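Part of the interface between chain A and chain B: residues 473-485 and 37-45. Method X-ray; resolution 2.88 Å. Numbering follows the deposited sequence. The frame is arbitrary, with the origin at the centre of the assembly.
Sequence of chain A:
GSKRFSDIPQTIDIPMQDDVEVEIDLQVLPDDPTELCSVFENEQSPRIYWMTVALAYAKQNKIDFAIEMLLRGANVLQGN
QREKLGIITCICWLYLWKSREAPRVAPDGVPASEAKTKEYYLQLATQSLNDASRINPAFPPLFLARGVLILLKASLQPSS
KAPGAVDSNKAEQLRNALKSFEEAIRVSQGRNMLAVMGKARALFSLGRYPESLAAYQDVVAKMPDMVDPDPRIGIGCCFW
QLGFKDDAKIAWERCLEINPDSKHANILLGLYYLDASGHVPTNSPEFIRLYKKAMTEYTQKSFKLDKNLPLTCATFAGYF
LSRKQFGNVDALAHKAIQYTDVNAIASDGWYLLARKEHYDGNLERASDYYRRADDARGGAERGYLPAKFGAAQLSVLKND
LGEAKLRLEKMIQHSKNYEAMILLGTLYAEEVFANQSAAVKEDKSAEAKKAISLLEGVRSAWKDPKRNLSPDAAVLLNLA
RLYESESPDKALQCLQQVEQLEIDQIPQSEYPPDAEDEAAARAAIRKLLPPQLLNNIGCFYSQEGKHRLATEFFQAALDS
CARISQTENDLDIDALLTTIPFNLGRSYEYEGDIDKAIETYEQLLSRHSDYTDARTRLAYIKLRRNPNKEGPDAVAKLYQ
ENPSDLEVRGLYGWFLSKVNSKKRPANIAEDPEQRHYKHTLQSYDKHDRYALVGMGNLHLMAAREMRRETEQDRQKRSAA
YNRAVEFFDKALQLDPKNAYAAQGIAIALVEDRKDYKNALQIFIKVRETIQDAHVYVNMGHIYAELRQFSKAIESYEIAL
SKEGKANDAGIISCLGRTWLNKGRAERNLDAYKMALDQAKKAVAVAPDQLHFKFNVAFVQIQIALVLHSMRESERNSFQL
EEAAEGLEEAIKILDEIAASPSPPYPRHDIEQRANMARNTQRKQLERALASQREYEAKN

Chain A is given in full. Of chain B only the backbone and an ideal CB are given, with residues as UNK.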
# COMPACT_ATOMS: atom_id res chain seq x y z
N ALA A 473 -7.61 0.15 -11.59
CA ALA A 473 -6.78 -0.76 -12.38
C ALA A 473 -5.32 -0.54 -12.00
O ALA A 473 -4.66 -1.47 -11.53
CB ALA A 473 -6.99 -0.50 -13.87
N ALA A 474 -4.86 0.70 -12.18
CA ALA A 474 -3.49 1.10 -11.94
C ALA A 474 -2.87 0.45 -10.68
O ALA A 474 -1.73 -0.02 -10.73
CB ALA A 474 -3.41 2.61 -11.84
N VAL A 475 -3.62 0.43 -9.58
CA VAL A 475 -3.17 -0.18 -8.33
C VAL A 475 -2.95 -1.68 -8.49
O VAL A 475 -1.98 -2.23 -7.97
CB VAL A 475 -4.19 0.02 -7.18
CG1 VAL A 475 -3.82 -0.80 -5.96
CG2 VAL A 475 -4.30 1.49 -6.80
N LEU A 476 -3.87 -2.33 -9.20
CA LEU A 476 -3.79 -3.77 -9.44
C LEU A 476 -2.58 -4.16 -10.31
O LEU A 476 -1.90 -5.15 -10.04
CB LEU A 476 -5.07 -4.27 -10.11
CG LEU A 476 -6.27 -4.42 -9.18
CD1 LEU A 476 -7.55 -4.52 -10.00
CD2 LEU A 476 -6.10 -5.63 -8.28
N LEU A 477 -2.34 -3.36 -11.34
CA LEU A 477 -1.23 -3.59 -12.25
C LEU A 477 0.12 -3.44 -11.57
O LEU A 477 1.03 -4.24 -11.79
CB LEU A 477 -1.30 -2.60 -13.40
CG LEU A 477 -2.54 -2.69 -14.28
CD1 LEU A 477 -2.40 -1.66 -15.40
CD2 LEU A 477 -2.73 -4.10 -14.83
N ASN A 478 0.26 -2.38 -10.79
CA ASN A 478 1.48 -2.15 -10.03
C ASN A 478 1.72 -3.31 -9.08
O ASN A 478 2.79 -3.94 -9.08
CB ASN A 478 1.38 -0.82 -9.26
CG ASN A 478 1.59 0.40 -10.16
OD1 ASN A 478 2.01 0.29 -11.32
ND2 ASN A 478 1.32 1.57 -9.62
N LEU A 479 0.70 -3.61 -8.31
CA LEU A 479 0.73 -4.68 -7.34
C LEU A 479 1.04 -6.02 -8.00
O LEU A 479 1.58 -6.92 -7.37
CB LEU A 479 -0.63 -4.76 -6.66
CG LEU A 479 -0.67 -5.41 -5.29
CD1 LEU A 479 0.15 -4.59 -4.31
CD2 LEU A 479 -2.11 -5.49 -4.83
N ALA A 480 0.64 -6.16 -9.26
CA ALA A 480 0.92 -7.37 -10.03
C ALA A 480 2.39 -7.45 -10.35
O ALA A 480 2.99 -8.51 -10.21
CB ALA A 480 0.12 -7.38 -11.32
N ARG A 481 2.95 -6.33 -10.78
CA ARG A 481 4.36 -6.26 -11.05
C ARG A 481 5.19 -6.46 -9.76
O ARG A 481 6.22 -7.11 -9.79
CB ARG A 481 4.71 -4.97 -11.77
CG ARG A 481 6.20 -4.82 -11.94
CD ARG A 481 6.63 -3.85 -13.02
NE ARG A 481 8.09 -3.75 -13.00
CZ ARG A 481 8.79 -2.99 -13.81
NH1 ARG A 481 8.16 -2.25 -14.71
NH2 ARG A 481 10.13 -2.95 -13.71
N LEU A 482 4.75 -5.93 -8.63
CA LEU A 482 5.50 -6.07 -7.36
C LEU A 482 5.61 -7.52 -7.01
O LEU A 482 6.69 -8.01 -6.69
CB LEU A 482 4.84 -5.31 -6.20
CG LEU A 482 4.91 -3.77 -6.33
CD1 LEU A 482 4.07 -3.06 -5.27
CD2 LEU A 482 6.34 -3.26 -6.28
N TYR A 483 4.49 -8.20 -7.09
CA TYR A 483 4.42 -9.59 -6.71
C TYR A 483 5.15 -10.48 -7.71
O TYR A 483 5.71 -11.52 -7.34
CB TYR A 483 2.95 -9.99 -6.60
CG TYR A 483 2.31 -9.63 -5.28
CD1 TYR A 483 2.95 -9.92 -4.08
CD2 TYR A 483 1.05 -9.07 -5.24
CE1 TYR A 483 2.35 -9.62 -2.86
CE2 TYR A 483 0.44 -8.77 -4.02
CZ TYR A 483 1.09 -9.05 -2.84
OH TYR A 483 0.48 -8.75 -1.64
N GLU A 484 5.15 -10.06 -8.97
CA GLU A 484 5.76 -10.81 -10.10
C GLU A 484 7.06 -11.59 -9.80
O GLU A 484 7.19 -12.77 -10.09
CB GLU A 484 5.99 -9.84 -11.27
CG GLU A 484 7.00 -10.25 -12.32
CD GLU A 484 7.46 -9.05 -13.13
OE1 GLU A 484 6.61 -8.30 -13.64
OE2 GLU A 484 8.68 -8.83 -13.26
N SER A 485 8.03 -10.91 -9.20
CA SER A 485 9.37 -11.48 -9.11
C SER A 485 9.41 -12.73 -8.22
O SER A 485 9.99 -13.72 -8.61
CB SER A 485 10.36 -10.41 -8.63
OG SER A 485 9.99 -9.90 -7.37
N UNK B 37 8.03 -14.11 -22.09
CA UNK B 37 8.52 -12.80 -21.69
C UNK B 37 7.38 -11.91 -21.29
O UNK B 37 6.40 -11.83 -22.00
CB UNK B 37 9.33 -12.15 -22.82
N UNK B 38 7.50 -11.27 -20.14
CA UNK B 38 6.50 -10.33 -19.65
C UNK B 38 6.58 -9.12 -20.51
O UNK B 38 7.64 -8.74 -20.96
CB UNK B 38 6.70 -9.98 -18.18
N UNK B 39 5.42 -8.51 -20.76
CA UNK B 39 5.33 -7.25 -21.48
C UNK B 39 4.87 -6.13 -20.56
O UNK B 39 4.21 -6.37 -19.54
CB UNK B 39 4.38 -7.38 -22.67
N UNK B 40 5.26 -4.91 -20.90
CA UNK B 40 4.97 -3.77 -20.05
C UNK B 40 3.53 -3.34 -20.28
O UNK B 40 3.16 -3.01 -21.40
CB UNK B 40 5.94 -2.62 -20.32
N UNK B 41 2.71 -3.35 -19.23
CA UNK B 41 1.31 -2.94 -19.33
C UNK B 41 1.11 -1.44 -19.06
O UNK B 41 1.32 -0.99 -17.94
CB UNK B 41 0.46 -3.76 -18.35
N UNK B 42 0.67 -0.68 -20.08
CA UNK B 42 0.57 0.77 -19.96
C UNK B 42 -0.29 1.16 -18.78
O UNK B 42 -1.36 0.57 -18.58
CB UNK B 42 0.00 1.38 -21.24
N UNK B 43 0.18 2.14 -18.01
CA UNK B 43 -0.46 2.49 -16.74
C UNK B 43 -0.43 4.00 -16.48
O UNK B 43 0.39 4.74 -17.04
CB UNK B 43 0.23 1.75 -15.59
N UNK B 44 -1.35 4.46 -15.64
CA UNK B 44 -1.37 5.84 -15.16
C UNK B 44 -0.34 6.04 -14.04
O UNK B 44 -0.53 5.59 -12.90
CB UNK B 44 -2.77 6.21 -14.67
N UNK B 45 0.74 6.72 -14.39
CA UNK B 45 1.80 7.03 -13.44
C UNK B 45 1.39 8.20 -12.57
O UNK B 45 0.27 8.70 -12.67
CB UNK B 45 3.11 7.34 -14.17

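The segment of chain B runs in extended form along one side of a chain A helix, closest at position 43 and drifting outward toward position 37. Position 37 has nothing of the helix within 5.5 Å of its ideal CB, so this surface sets no preference; the residue is B:Lys37.

At position 38 the backbone is extended and CA-to-CB points toward the helix, with the ideal CB 4.8 Å from OE1 of A:Glu484. A polar or basic side chain could answer the carboxylate, while an aliphatic one could pack beside it. The residue is B:Leu38, whose CG lies 4.1 Å from A:Glu484 OE1; both carboxylate oxygens of the glutamate are hydrogen-bonded elsewhere in the structure. Position 39 is out of reach, which leaves its choice open; it holds B:Leu39.

Position 40 projects sideways with no near neighbour, but A:Arg481 extends its guanidinium in this direction. An acidic side chain would suit the charge, and a neutral polar one would be tolerated. B:Asp40 brings OD1 to 4.1 Å from A:Arg481 NH1, too far for a salt bridge, though the opposite charges favour each other.

The ideal CB of position 41 points toward the helix, 4.6 Å from CD1 of A:Leu477, which invites an aliphatic side chain such as valine, leucine, isoleucine or methionine. B:Ile41 meets this demand, its CG2 packing 3.7 Å from A:Leu477 CD1. Position 42 turns its CB away, and its phi of -56° and psi of 135° are compatible with proline as well as many other residues. It is B:Pro42, which touches the helix through its backbone, O lying 4.0 Å from A:Leu477 CD1.

Position 43 points toward the helix, its ideal CB 4.3 Å from A:Leu477 CD1 and 4.9 Å from A:Asn478 OD1. With the carbonyl of A:Ala474 also nearby, an N-H donor two bonds beyond CB would reach it, as in asparagine, whereas serine and threonine would be too short. B:Asn43 donates from ND2 to A:Ala474 O at 3.2 Å and a nearly straight 168°, although that oxygen already accepts the helical bond from A:Asn478 N. B:Asn43 ND2 also lies 3.4 Å from A:Leu477 CB.

At position 44 the CB points sideways, 4.6 Å from A:Ala474 CB, where a small side chain, polar or apolar, could sit. B:Thr44 OG1 lies 3.3 Å from A:Ala474 CB and donates a weak bond to B:Asn43 OD1. Position 45 has no helix neighbour, so many residues would suit; it is B:Gly45.

Chain B 37-45: KLLDIPNTG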
# COMPACT_ATOMS: atom_id res chain seq x y z
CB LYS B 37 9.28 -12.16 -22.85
CG LYS B 37 10.49 -12.96 -23.32
CD LYS B 37 10.83 -12.71 -24.78
CE LYS B 37 11.98 -13.58 -25.24
NZ LYS B 37 13.13 -13.54 -24.27
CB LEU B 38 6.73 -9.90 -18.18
CG LEU B 38 6.14 -10.68 -16.98
CD1 LEU B 38 4.66 -10.98 -17.20
CD2 LEU B 38 6.88 -11.97 -16.75
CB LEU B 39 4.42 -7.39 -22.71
CG LEU B 39 5.16 -7.32 -24.06
CD1 LEU B 39 6.58 -7.88 -24.01
CD2 LEU B 39 4.34 -8.04 -25.13
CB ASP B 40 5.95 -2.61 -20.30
CG ASP B 40 6.43 -1.97 -19.02
OD1 ASP B 40 5.71 -2.05 -18.00
OD2 ASP B 40 7.54 -1.41 -19.03
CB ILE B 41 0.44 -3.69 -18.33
CG1 ILE B 41 0.52 -5.20 -18.58
CG2 ILE B 41 -0.99 -3.19 -18.42
CD1 ILE B 41 -0.14 -6.05 -17.52
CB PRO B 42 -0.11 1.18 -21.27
CG PRO B 42 0.21 0.09 -22.22
CD PRO B 42 0.19 -1.15 -21.39
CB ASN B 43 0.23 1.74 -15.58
CG ASN B 43 -0.65 1.60 -14.37
OD1 ASN B 43 -1.58 2.38 -14.16
ND2 ASN B 43 -0.36 0.62 -13.54
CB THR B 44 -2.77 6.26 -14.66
OG1 THR B 44 -3.26 5.29 -13.73
CG2 THR B 44 -3.73 6.41 -15.83
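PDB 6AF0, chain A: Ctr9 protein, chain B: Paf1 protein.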